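Long-range contacts in 2S Albumin protein (Dolichos, PDB 6IX1), which probably serves as a seed storage protein, built as a four-bladed beta-propeller of the hemopexin type: residues F57-D63 / V75-C81; F8-R12 / Y86-T90; G127-Y131 / I141-S145; V25-Y29 / W216-I222. Residues are numbered along the deposited sequence.

Contact 1 (F57-D63 / V75-C81); sequences FAEPGID and VFSGSQC
Segment 57-63 is irregular, with a cis peptide bond before Pro60; Gly61 follows at phi/psi 128/-174. It runs beside strand 75-77, Ile62 CA lying 5.0 Å from Ser77 CA. Asp63 N donates to Phe76 O (2.9 Å), which also receives a CA-H...O contact from Ile62 CA (3.3 Å). Asp63 (chi1 p) turns its carboxylate onto the turn: Gly78 N donates to Asp63 OD2 (2.8 Å), and a water lies 2.8 Å from both Asp63 OD1 and Gly78 O. Ser77 OG (chi1 t) is 2.9 Å from Gly61 O, but its single proton is also within reach of Ala56 O. The Phe57 ring (chi1 m) takes Val75 CG2 over one face, 4.3 Å from its centroid, a CH-pi contact; Ile62 CD1 meets Val75 CG1 at 3.9 Å. Ser77 N to Gln80 O (2.9 Å) and Gln80 N to Ser77 O (3.0 Å) close a type II' turn, Gly78 at 58/-130. This is a two-residue beta-hairpin turn joining the middle strands of a hemopexin-type propeller blade.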
loop_
_atom_site.group_PDB
_atom_site.type_symbol
_atom_site.label_atom_id
_atom_site.label_comp_id
_atom_site.label_asym_id
_atom_site.label_seq_id
_atom_site.Cartn_x
_atom_site.Cartn_y
_atom_site.Cartn_z
ATOM N N PHE A 57 -0.023 6.388 13.810
ATOM C CA PHE A 57 0.624 6.331 12.482
ATOM C C PHE A 57 2.117 6.607 12.573
ATOM O O PHE A 57 2.875 6.114 11.724
ATOM C CB PHE A 57 -0.072 7.260 11.490
ATOM C CG PHE A 57 -1.561 7.077 11.556
ATOM C CD1 PHE A 57 -2.135 5.969 11.001
ATOM C CD2 PHE A 57 -2.344 8.007 12.211
ATOM C CE1 PHE A 57 -3.486 5.752 11.127
ATOM C CE2 PHE A 57 -3.683 7.750 12.382
ATOM C CZ PHE A 57 -4.279 6.631 11.828
ATOM N N ALA A 58 2.535 7.364 13.580
ATOM C CA ALA A 58 3.962 7.595 13.813
ATOM C C ALA A 58 4.543 6.460 14.665
ATOM O O ALA A 58 5.646 5.943 14.406
ATOM C CB ALA A 58 4.180 8.918 14.509
ATOM N N GLU A 59 3.828 6.085 15.737
ATOM C CA GLU A 59 4.296 5.058 16.682
ATOM C C GLU A 59 3.079 4.228 17.054
ATOM O O GLU A 59 2.218 4.767 17.723
ATOM C CB GLU A 59 4.987 5.657 17.920
ATOM C CG GLU A 59 6.233 6.475 17.637
ATOM C CD GLU A 59 7.624 5.872 17.335
ATOM O OE1 GLU A 59 8.028 4.727 17.816
ATOM O OE2 GLU A 59 8.442 6.613 16.766
ATOM N N PRO A 60 2.973 2.968 16.638
ATOM C CA PRO A 60 4.079 2.172 16.121
ATOM C C PRO A 60 4.360 2.253 14.611
ATOM O O PRO A 60 5.388 1.810 14.144
ATOM C CB PRO A 60 3.607 0.758 16.429
ATOM C CG PRO A 60 2.095 0.825 16.292
ATOM C CD PRO A 60 1.785 2.142 16.971
ATOM N N GLY A 61 3.489 2.954 13.891
ATOM C CA GLY A 61 3.745 3.277 12.486
ATOM C C GLY A 61 2.564 2.875 11.613
ATOM O O GLY A 61 1.557 2.430 12.095
ATOM N N ILE A 62 2.744 3.018 10.325
ATOM C CA ILE A 62 1.723 2.802 9.292
ATOM C C ILE A 62 1.826 1.358 8.786
ATOM O O ILE A 62 2.877 0.938 8.336
ATOM C CB ILE A 62 1.899 3.832 8.172
ATOM C CG1 ILE A 62 1.622 5.233 8.675
ATOM C CG2 ILE A 62 1.066 3.480 6.957
ATOM C CD1 ILE A 62 2.005 6.349 7.721
ATOM N N ASP A 63 0.696 0.637 8.935
ATOM C CA ASP A 63 0.655 -0.800 8.582
ATOM C C ASP A 63 -0.178 -1.082 7.344
ATOM O O ASP A 63 -0.288 -2.246 6.920
ATOM C CB ASP A 63 0.243 -1.719 9.732
ATOM C CG ASP A 63 -1.141 -1.454 10.276
ATOM O OD1 ASP A 63 -1.931 -0.839 9.520
ATOM O OD2 ASP A 63 -1.452 -2.054 11.313
ATOM N N VAL A 75 -3.990 6.294 5.397
ATOM C CA VAL A 75 -3.032 5.495 6.164
ATOM C C VAL A 75 -3.727 4.837 7.329
ATOM O O VAL A 75 -4.804 5.311 7.755
ATOM C CB VAL A 75 -1.895 6.420 6.631
ATOM C CG1 VAL A 75 -1.129 6.996 5.456
ATOM C CG2 VAL A 75 -2.306 7.579 7.532
ATOM N N PHE A 76 -3.168 3.737 7.768
ATOM C CA PHE A 76 -3.762 2.831 8.756
ATOM C C PHE A 76 -2.710 2.445 9.785
ATOM O O PHE A 76 -1.535 2.366 9.427
ATOM C CB PHE A 76 -4.262 1.551 8.074
ATOM C CG PHE A 76 -5.357 1.750 7.040
ATOM C CD1 PHE A 76 -5.082 2.244 5.771
ATOM C CD2 PHE A 76 -6.688 1.590 7.392
ATOM C CE1 PHE A 76 -6.085 2.517 4.855
ATOM C CE2 PHE A 76 -7.670 1.918 6.491
ATOM C CZ PHE A 76 -7.392 2.361 5.211
ATOM N N SER A 77 -3.137 2.150 10.994
ATOM C CA SER A 77 -2.313 1.591 12.068
ATOM C C SER A 77 -3.286 0.806 12.971
ATOM O O SER A 77 -4.063 1.424 13.669
ATOM C CB SER A 77 -1.578 2.617 12.841
ATOM O OG SER A 77 -0.737 2.026 13.808
ATOM N N GLY A 78 -3.234 -0.507 12.878
ATOM C CA GLY A 78 -4.234 -1.328 13.587
ATOM C C GLY A 78 -5.623 -0.947 13.129
ATOM O O GLY A 78 -5.885 -0.888 11.955
ATOM N N SER A 79 -6.513 -0.698 14.069
ATOM C CA SER A 79 -7.903 -0.328 13.715
ATOM C C SER A 79 -8.064 1.143 13.362
ATOM O O SER A 79 -9.170 1.507 13.081
ATOM C CB SER A 79 -8.917 -0.728 14.769
ATOM O OG SER A 79 -8.734 -0.022 15.995
ATOM N N GLN A 80 -6.995 1.933 13.500
ATOM C CA GLN A 80 -7.091 3.373 13.268
ATOM C C GLN A 80 -6.760 3.688 11.814
ATOM O O GLN A 80 -5.928 2.994 11.177
ATOM C CB GLN A 80 -6.147 4.148 14.156
ATOM C CG GLN A 80 -6.553 4.054 15.619
ATOM C CD GLN A 80 -5.704 4.928 16.506
ATOM O OE1 GLN A 80 -4.978 4.422 17.354
ATOM N NE2 GLN A 80 -5.833 6.236 16.338
ATOM N N CYS A 81 -7.336 4.783 11.339
ATOM C CA CYS A 81 -7.024 5.267 10.002
ATOM C C CYS A 81 -7.181 6.772 9.920
ATOM O O CYS A 81 -7.878 7.378 10.743
ATOM C CB CYS A 81 -7.739 4.439 8.970
ATOM S SG CYS A 81 -9.445 4.858 8.846
HETATM O O HOH W 1 -4.593 -1.753 9.675
#

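Contact 2 (F8-R12 / Y86-T90); sequences FRSSR and YAPGT
This is a partly buried contact between two neighbouring blades, a tyrosine ring and a proline-containing beta turn packing against the chain as it leaves a strand. Segment 8-12 covers the end of strand 6-9 and the loop beyond it; segment 86-90 is the loop after strand 80-85. Their touching parts run in similar directions, 30° apart, and the nearest CA atoms, of Arg12 and Pro88, are 7.5 Å apart. Tyr86 (chi1 p, chi2 90°) points its CB toward segment 8-12. Phe8, also chi1 p, places CE1 over one face of the Tyr86 ring, 3.5 Å from Tyr86 CE2; centroids are 4.8 Å apart and planes at 50°, an oblique pairing. Tyr86 OH accepts from Ser11 N at 2.9 Å. In this four-bladed propeller the contact joins the first blade to the second, and Tyr17 of the first blade adds a third ring, stacked on Phe8 and meeting Tyr86. Arg12 N donates to Ser10 OG (2.9 Å), an ST turn, while Ser11 OG bonds to Ser71 OG. Ala87 (45/63) to Thr90 forms a type II turn, Pro88 at -60/140 and Gly89 at 83/5, with Thr90 N to Ala87 O at 3.2 Å. Pro88 CG packs 3.6 Å from Ser11 OG and Pro88 CB 3.8 Å from Arg12 CG. The Arg12 guanidinium lies with one face over Pro88 C, without hydrogen-bonding to Pro88 O.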
loop_
_atom_site.group_PDB
_atom_site.type_symbol
_atom_site.label_atom_id
_atom_site.label_comp_id
_atom_site.label_asym_id
_atom_site.label_seq_id
_atom_site.Cartn_x
_atom_site.Cartn_y
_atom_site.Cartn_z
ATOM N N PHE A 8 2.663 3.393 -0.798
ATOM C CA PHE A 8 1.709 4.052 -1.696
ATOM C C PHE A 8 2.457 4.824 -2.769
ATOM O O PHE A 8 3.632 5.205 -2.600
ATOM C CB PHE A 8 0.697 4.915 -0.923
ATOM C CG PHE A 8 1.193 6.174 -0.261
ATOM C CD1 PHE A 8 1.442 7.326 -1.010
ATOM C CD2 PHE A 8 1.396 6.163 1.096
ATOM C CE1 PHE A 8 1.870 8.471 -0.364
ATOM C CE2 PHE A 8 1.786 7.350 1.728
ATOM C CZ PHE A 8 2.061 8.481 0.987
ATOM N N ARG A 9 1.769 5.007 -3.872
ATOM C CA ARG A 9 2.272 5.682 -5.063
ATOM C C ARG A 9 2.106 7.188 -4.916
ATOM O O ARG A 9 1.006 7.695 -4.636
ATOM C CB ARG A 9 1.451 5.177 -6.274
ATOM C CG ARG A 9 1.853 5.816 -7.573
ATOM C CD ARG A 9 1.026 5.444 -8.758
ATOM N NE ARG A 9 -0.364 5.794 -8.592
ATOM C CZ ARG A 9 -1.316 5.432 -9.475
ATOM N NH1 ARG A 9 -1.049 4.642 -10.470
ATOM N NH2 ARG A 9 -2.581 5.788 -9.208
ATOM N N SER A 10 3.207 7.933 -5.095
ATOM C CA SER A 10 3.142 9.382 -4.978
ATOM C C SER A 10 2.480 9.970 -6.226
ATOM O O SER A 10 2.568 9.452 -7.326
ATOM C CB SER A 10 4.529 9.962 -4.859
ATOM O OG SER A 10 4.442 11.350 -4.741
ATOM N N SER A 11 1.912 11.173 -6.035
ATOM C CA SER A 11 1.610 12.066 -7.171
ATOM C C SER A 11 2.849 12.452 -8.008
ATOM O O SER A 11 2.705 12.709 -9.190
ATOM C CB SER A 11 0.909 13.302 -6.666
ATOM O OG SER A 11 1.799 13.985 -5.797
ATOM N N ARG A 12 4.025 12.357 -7.424
ATOM C CA ARG A 12 5.270 12.661 -8.167
ATOM C C ARG A 12 5.671 11.482 -8.991
ATOM O O ARG A 12 5.728 10.327 -8.422
ATOM C CB ARG A 12 6.340 13.043 -7.152
ATOM C CG ARG A 12 6.072 14.383 -6.458
ATOM C CD ARG A 12 6.154 15.558 -7.375
ATOM N NE ARG A 12 5.792 16.776 -6.814
ATOM C CZ ARG A 12 6.632 17.645 -6.243
ATOM N NH1 ARG A 12 7.882 17.301 -6.027
ATOM N NH2 ARG A 12 6.189 18.829 -5.870
ATOM N N TYR A 86 -0.122 14.417 1.823
ATOM C CA TYR A 86 1.323 14.231 2.082
ATOM C C TYR A 86 2.152 15.339 1.386
ATOM O O TYR A 86 3.401 15.341 1.574
ATOM C CB TYR A 86 1.785 12.806 1.780
ATOM C CG TYR A 86 1.468 12.339 0.395
ATOM C CD1 TYR A 86 2.386 12.561 -0.617
ATOM C CD2 TYR A 86 0.298 11.664 0.082
ATOM C CE1 TYR A 86 2.098 12.186 -1.913
ATOM C CE2 TYR A 86 -0.005 11.297 -1.204
ATOM C CZ TYR A 86 0.899 11.556 -2.198
ATOM O OH TYR A 86 0.640 11.200 -3.477
ATOM N N ALA A 87 1.550 16.240 0.607
ATOM C CA ALA A 87 2.171 17.543 0.206
ATOM C C ALA A 87 3.618 17.414 -0.233
ATOM O O ALA A 87 4.513 18.027 0.358
ATOM C CB ALA A 87 1.939 18.580 1.316
ATOM N N PRO A 88 3.934 16.689 -1.300
ATOM C CA PRO A 88 5.320 16.487 -1.691
ATOM C C PRO A 88 6.044 17.788 -2.000
ATOM O O PRO A 88 5.458 18.757 -2.505
ATOM C CB PRO A 88 5.277 15.632 -2.941
ATOM C CG PRO A 88 3.903 15.194 -3.073
ATOM C CD PRO A 88 3.042 16.006 -2.168
ATOM N N GLY A 89 7.272 17.820 -1.550
ATOM C CA GLY A 89 8.155 18.975 -1.839
ATOM C C GLY A 89 7.928 20.113 -0.871
ATOM O O GLY A 89 8.527 21.125 -1.047
ATOM N N THR A 90 7.090 19.930 0.144
ATOM C CA THR A 90 6.723 20.963 1.134
ATOM C C THR A 90 6.676 20.323 2.509
ATOM O O THR A 90 6.748 19.103 2.663
ATOM C CB THR A 90 5.355 21.636 0.851
ATOM O OG1 THR A 90 4.307 20.761 1.311
ATOM C CG2 THR A 90 5.150 21.957 -0.612
#

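Contact 3 (G127-Y131 / I141-S145); sequences GKEVY and IAYDS. With SO4 (sulfate ion), chain E.
The Tyr143 ring (chi1 p) overlaps the aliphatic part of Lys128: Lys128 CB sits 4.0 Å from the ring centroid, 25° off its normal, a CH-pi contact, and Val130 CG2 meets the ring edge, 4.1 Å from Tyr143 CD2. Val130 and Ile141 are an antiparallel hydrogen-bonded pair, CA atoms 5.3 Å apart, Val130 N to Ile141 O at 2.8 Å and Ile141 N to Val130 O at 2.9 Å; Glu129 and Ala142 are a non-hydrogen-bonded pair, CA atoms 4.2 Å apart. Tyr143 N donates to Lys128 O (3.0 Å) where helical phi/psi begins. Val130 and Ile141 share one sheet face, Glu129 and Ala142 the other. Lys128 NZ is 4.2 Å from Asp144 OD2, beyond a salt bridge. Tyr131 OH lies 2.6 Å from O2 of a sulfate ion, probably from the crystallisation liquor; Tyr138, Arg140 and Gly199 also hydrogen-bond the ion. Within this hemopexin-repeat blade the hairpin 129-134/137-142 is flanked by strands 120-123 and 151-154, and Tyr143 OH hydrogen-bonds to Glu69 of the preceding blade.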
loop_
_atom_site.group_PDB
_atom_site.type_symbol
_atom_site.label_atom_id
_atom_site.label_comp_id
_atom_site.label_asym_id
_atom_site.label_seq_id
_atom_site.Cartn_x
_atom_site.Cartn_y
_atom_site.Cartn_z
ATOM N N GLY A 127 -12.065 3.307 -12.123
ATOM C CA GLY A 127 -12.725 4.403 -11.445
ATOM C C GLY A 127 -11.899 4.899 -10.279
ATOM O O GLY A 127 -10.676 5.192 -10.410
ATOM N N LYS A 128 -12.538 5.046 -9.102
ATOM C CA LYS A 128 -11.943 5.431 -7.809
ATOM C C LYS A 128 -11.749 4.196 -6.904
ATOM O O LYS A 128 -11.714 4.354 -5.717
ATOM C CB LYS A 128 -12.699 6.560 -7.152
ATOM C CG LYS A 128 -12.736 7.758 -8.098
ATOM C CD LYS A 128 -12.542 9.111 -7.593
ATOM C CE LYS A 128 -12.239 10.072 -8.737
ATOM N NZ LYS A 128 -13.176 9.941 -9.884
ATOM N N GLU A 129 -11.578 3.022 -7.511
ATOM C CA GLU A 129 -11.465 1.827 -6.710
ATOM C C GLU A 129 -10.051 1.616 -6.158
ATOM O O GLU A 129 -9.044 2.013 -6.745
ATOM C CB GLU A 129 -11.866 0.597 -7.461
ATOM C CG GLU A 129 -13.374 0.566 -7.670
ATOM C CD GLU A 129 -13.887 -0.634 -8.448
ATOM O OE1 GLU A 129 -13.150 -1.649 -8.436
ATOM O OE2 GLU A 129 -14.964 -0.495 -9.045
ATOM N N VAL A 130 -10.042 1.000 -5.005
ATOM C CA VAL A 130 -8.867 0.596 -4.234
ATOM C C VAL A 130 -9.060 -0.837 -3.797
ATOM O O VAL A 130 -10.128 -1.187 -3.210
ATOM C CB VAL A 130 -8.696 1.486 -3.018
ATOM C CG1 VAL A 130 -7.547 1.021 -2.175
ATOM C CG2 VAL A 130 -8.529 2.939 -3.408
ATOM N N TYR A 131 -8.097 -1.697 -4.061
ATOM C CA TYR A 131 -8.061 -3.086 -3.580
ATOM C C TYR A 131 -7.665 -3.082 -2.131
ATOM O O TYR A 131 -6.708 -2.429 -1.754
ATOM C CB TYR A 131 -7.100 -3.944 -4.361
ATOM C CG TYR A 131 -7.544 -4.137 -5.786
ATOM C CD1 TYR A 131 -8.358 -5.176 -6.160
ATOM C CD2 TYR A 131 -7.075 -3.355 -6.823
ATOM C CE1 TYR A 131 -8.833 -5.367 -7.427
ATOM C CE2 TYR A 131 -7.529 -3.570 -8.111
ATOM C CZ TYR A 131 -8.389 -4.576 -8.441
ATOM O OH TYR A 131 -8.700 -4.805 -9.730
ATOM N N ILE A 141 -12.938 -0.982 -2.517
ATOM C CA ILE A 141 -13.719 0.193 -2.100
ATOM C C ILE A 141 -13.551 1.280 -3.151
ATOM O O ILE A 141 -12.450 1.481 -3.626
ATOM C CB ILE A 141 -13.382 0.581 -0.669
ATOM C CG1 ILE A 141 -14.407 1.528 -0.068
ATOM C CG2 ILE A 141 -11.970 1.109 -0.609
ATOM C CD1 ILE A 141 -14.528 1.402 1.393
ATOM N N ALA A 142 -14.615 2.005 -3.409
ATOM C CA ALA A 142 -14.531 3.259 -4.186
ATOM C C ALA A 142 -14.322 4.339 -3.149
ATOM O O ALA A 142 -15.151 4.556 -2.277
ATOM C CB ALA A 142 -15.805 3.473 -4.971
ATOM N N TYR A 143 -13.160 5.014 -3.148
ATOM C CA TYR A 143 -12.776 5.891 -2.015
ATOM C C TYR A 143 -13.681 7.104 -1.909
ATOM O O TYR A 143 -13.759 7.667 -0.876
ATOM C CB TYR A 143 -11.295 6.241 -2.001
ATOM C CG TYR A 143 -10.837 7.140 -3.125
ATOM C CD1 TYR A 143 -11.128 8.503 -3.146
ATOM C CD2 TYR A 143 -10.166 6.631 -4.207
ATOM C CE1 TYR A 143 -10.766 9.314 -4.198
ATOM C CE2 TYR A 143 -9.753 7.411 -5.230
ATOM C CZ TYR A 143 -10.057 8.768 -5.249
ATOM O OH TYR A 143 -9.680 9.549 -6.284
ATOM N N ASP A 144 -14.241 7.538 -3.059
ATOM C CA ASP A 144 -14.970 8.819 -3.056
ATOM C C ASP A 144 -16.385 8.644 -2.573
ATOM O O ASP A 144 -16.836 9.428 -1.811
ATOM C CB ASP A 144 -14.947 9.440 -4.448
ATOM C CG ASP A 144 -15.489 8.646 -5.613
ATOM O OD1 ASP A 144 -15.645 7.403 -5.463
ATOM O OD2 ASP A 144 -15.719 9.272 -6.648
ATOM N N SER A 145 -17.053 7.595 -2.976
ATOM C CA SER A 145 -18.399 7.277 -2.443
ATOM C C SER A 145 -18.321 6.428 -1.184
ATOM O O SER A 145 -19.349 6.363 -0.478
ATOM C CB SER A 145 -19.165 6.452 -3.413
ATOM O OG SER A 145 -18.499 5.213 -3.680
HETATM S S SO4 E . -11.151 -7.288 -9.692
HETATM O O1 SO4 E . -11.453 -5.814 -9.866
HETATM O O2 SO4 E . -9.744 -7.181 -10.083
HETATM O O3 SO4 E . -11.969 -7.857 -10.635
HETATM O O4 SO4 E . -11.453 -7.580 -8.345
#

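Contact 4 (V25-Y29 / W216-I222); sequences VRVYY and WPCLRDI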
loop_
_atom_site.group_PDB
_atom_site.type_symbol
_atom_site.label_atom_id
_atom_site.label_comp_id
_atom_site.label_asym_id
_atom_site.label_seq_id
_atom_site.Cartn_x
_atom_site.Cartn_y
_atom_site.Cartn_z
ATOM N N VAL A 25 10.990 5.424 3.796
ATOM C CA VAL A 25 11.828 5.964 2.714
ATOM C C VAL A 25 10.928 6.408 1.600
ATOM O O VAL A 25 9.771 5.951 1.451
ATOM C CB VAL A 25 12.920 5.027 2.193
ATOM C CG1 VAL A 25 14.003 4.820 3.240
ATOM C CG2 VAL A 25 12.350 3.770 1.652
ATOM N N ARG A 26 11.411 7.319 0.793
ATOM C CA ARG A 26 10.804 7.704 -0.473
ATOM C C ARG A 26 11.813 7.296 -1.545
ATOM O O ARG A 26 13.008 7.646 -1.429
ATOM C CB ARG A 26 10.518 9.196 -0.524
ATOM C CG ARG A 26 9.917 9.608 -1.841
ATOM C CD ARG A 26 9.387 11.032 -1.708
ATOM N NE ARG A 26 10.409 11.939 -1.199
ATOM C CZ ARG A 26 11.232 12.716 -1.845
ATOM N NH1 ARG A 26 11.054 12.997 -3.070
ATOM N NH2 ARG A 26 12.134 13.290 -1.106
ATOM N N VAL A 27 11.411 6.548 -2.555
ATOM C CA VAL A 27 12.273 5.983 -3.588
ATOM C C VAL A 27 11.822 6.440 -4.971
ATOM O O VAL A 27 10.570 6.473 -5.216
ATOM C CB VAL A 27 12.230 4.426 -3.439
ATOM C CG1 VAL A 27 12.953 3.747 -4.604
ATOM C CG2 VAL A 27 12.826 3.941 -2.120
ATOM N N TYR A 28 12.789 6.725 -5.824
ATOM C CA TYR A 28 12.592 7.015 -7.244
ATOM C C TYR A 28 12.829 5.693 -7.947
ATOM O O TYR A 28 13.981 5.214 -8.014
ATOM C CB TYR A 28 13.616 8.086 -7.643
ATOM C CG TYR A 28 13.389 8.783 -8.960
ATOM C CD1 TYR A 28 12.138 9.182 -9.346
ATOM C CD2 TYR A 28 14.488 9.299 -9.663
ATOM C CE1 TYR A 28 11.948 10.017 -10.421
ATOM C CE2 TYR A 28 14.288 10.059 -10.788
ATOM C CZ TYR A 28 13.036 10.503 -11.121
ATOM O OH TYR A 28 12.882 11.297 -12.260
ATOM N N TYR A 29 11.774 5.069 -8.442
ATOM C CA TYR A 29 11.838 3.628 -8.850
ATOM C C TYR A 29 11.833 3.517 -10.365
ATOM O O TYR A 29 11.374 4.387 -11.088
ATOM C CB TYR A 29 10.767 2.765 -8.168
ATOM C CG TYR A 29 9.376 3.077 -8.537
ATOM C CD1 TYR A 29 8.678 4.103 -7.942
ATOM C CD2 TYR A 29 8.736 2.238 -9.443
ATOM C CE1 TYR A 29 7.368 4.341 -8.279
ATOM C CE2 TYR A 29 7.454 2.530 -9.833
ATOM C CZ TYR A 29 6.758 3.582 -9.258
ATOM O OH TYR A 29 5.467 3.756 -9.688
ATOM N N TRP A 216 15.167 -4.593 -5.715
ATOM C CA TRP A 216 15.253 -3.229 -5.113
ATOM C C TRP A 216 16.517 -3.108 -4.271
ATOM O O TRP A 216 16.485 -2.934 -3.063
ATOM C CB TRP A 216 14.021 -2.997 -4.240
ATOM C CG TRP A 216 12.750 -2.970 -5.049
ATOM C CD1 TRP A 216 12.032 -4.057 -5.499
ATOM C CD2 TRP A 216 11.968 -1.830 -5.400
ATOM N NE1 TRP A 216 10.915 -3.648 -6.168
ATOM C CE2 TRP A 216 10.831 -2.285 -6.114
ATOM C CE3 TRP A 216 12.071 -0.473 -5.110
ATOM C CZ2 TRP A 216 9.856 -1.430 -6.575
ATOM C CZ3 TRP A 216 11.140 0.379 -5.613
ATOM C CH2 TRP A 216 10.041 -0.078 -6.321
ATOM N N PRO A 217 17.709 -3.309 -4.883
ATOM C CA PRO A 217 18.914 -3.326 -4.086
ATOM C C PRO A 217 19.258 -2.038 -3.329
ATOM O O PRO A 217 20.039 -2.065 -2.394
ATOM C CB PRO A 217 20.007 -3.730 -5.047
ATOM C CG PRO A 217 19.442 -3.336 -6.406
ATOM C CD PRO A 217 17.944 -3.598 -6.300
ATOM N N CYS A 218 18.600 -0.951 -3.697
ATOM C CA CYS A 218 18.860 0.320 -2.991
ATOM C C CYS A 218 18.382 0.233 -1.541
ATOM O O CYS A 218 18.763 1.094 -0.752
ATOM C CB CYS A 218 18.286 1.563 -3.702
ATOM S SG CYS A 218 16.455 1.679 -3.596
ATOM N N LEU A 219 17.574 -0.781 -1.215
ATOM C CA LEU A 219 17.059 -0.978 0.140
ATOM C C LEU A 219 17.942 -1.888 0.990
ATOM O O LEU A 219 17.574 -2.090 2.131
ATOM C CB LEU A 219 15.656 -1.532 0.080
ATOM C CG LEU A 219 14.641 -0.651 -0.668
ATOM C CD1 LEU A 219 13.317 -1.363 -0.643
ATOM C CD2 LEU A 219 14.553 0.784 -0.116
ATOM N N ARG A 220 19.060 -2.350 0.427
ATOM C CA ARG A 220 19.818 -3.405 1.122
ATOM C C ARG A 220 20.511 -2.956 2.419
ATOM O O ARG A 220 20.869 -3.843 3.229
ATOM C CB ARG A 220 20.834 -4.040 0.186
ATOM C CG ARG A 220 22.005 -3.169 -0.173
ATOM C CD ARG A 220 22.813 -3.758 -1.281
ATOM N NE ARG A 220 24.003 -2.975 -1.551
ATOM C CZ ARG A 220 23.969 -1.845 -2.220
ATOM N NH1 ARG A 220 22.819 -1.349 -2.664
ATOM N NH2 ARG A 220 25.095 -1.195 -2.460
ATOM N N ASP A 221 20.666 -1.684 2.692
ATOM C CA ASP A 221 21.291 -1.209 3.942
ATOM C C ASP A 221 20.257 -0.917 5.012
ATOM O O ASP A 221 20.635 -0.630 6.177
ATOM C CB ASP A 221 22.209 -0.003 3.696
ATOM C CG ASP A 221 23.405 -0.466 2.870
ATOM O OD1 ASP A 221 23.892 -1.599 3.063
ATOM O OD2 ASP A 221 23.836 0.352 2.075
ATOM N N ILE A 222 18.971 -0.939 4.650
ATOM C CA ILE A 222 17.887 -0.629 5.620
ATOM C C ILE A 222 16.993 -1.828 5.915
ATOM O O ILE A 222 16.277 -1.731 6.897
ATOM C CB ILE A 222 17.175 0.690 5.255
ATOM C CG1 ILE A 222 16.428 0.606 3.935
ATOM C CG2 ILE A 222 18.150 1.832 5.268
ATOM C CD1 ILE A 222 15.540 1.804 3.702
#
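Alternate side chains of strand 23-28 set the surface on which the C-terminal segment rests. Val25 and Val27 direct CB toward segment 216-222, and their rotamers differ, m for Val25 and t for Val27. Val25 CG1 meets Ile222 CD1 at 3.4 Å, Ile222 extending on a p,t rotamer, while Val25 CG2 lies 4.1 Å from Leu219 CD2. Leu219 (m,t) turns sideways at CB yet brings CD2 back to the strand, also 4.1 Å from Val27 CG2. Val27 CG1 touches the edge of the Trp216 ring, 4.0 Å from Trp216 CZ3, and is 4.2 Å from the sulfur of Cys218, SG. Tyr29 (chi1 p) approaches with its CB, 3.5 Å from Trp216 CH2, and its ring leads away; the two six-membered rings are oblique, planes at 32° and centroids 6.0 Å apart. Trp216, on chi1 m, follows helix 212-215, and Pro217 opens the 3-10 segment. Trp216 also meets Phe18, Tyr184 and Tyr191 edge-to-face, so the end of the chain seals the last blade against the first. No hydrogen bond crosses between the two segments, so their mutual packing is apolar, while the hydroxyl of Tyr29 is satisfied by His178 of the last blade.

How the contacts relate
The four contacts are spread around a ring of four antiparallel blades. Contact 4 spans almost the whole chain, bringing the segment after the fourth blade onto strand 23-28 of the first, and both contacts 1 and 3 fall within its span. Contact 2 also encloses contact 1 along the sequence, whereas it crosses contact 4. Contacts 2 and 4 reach the same four-stranded sheet, their centres about 17 Å apart. Contacts 1 and 3 act within single blades, the second and third, centres about 20 Å apart. Contacts 3 and 4, centres about 29 Å apart, lie on opposite sides of the chain's centre. Contact 2 thus ties consecutive blades, and contact 4 joins the last to the first.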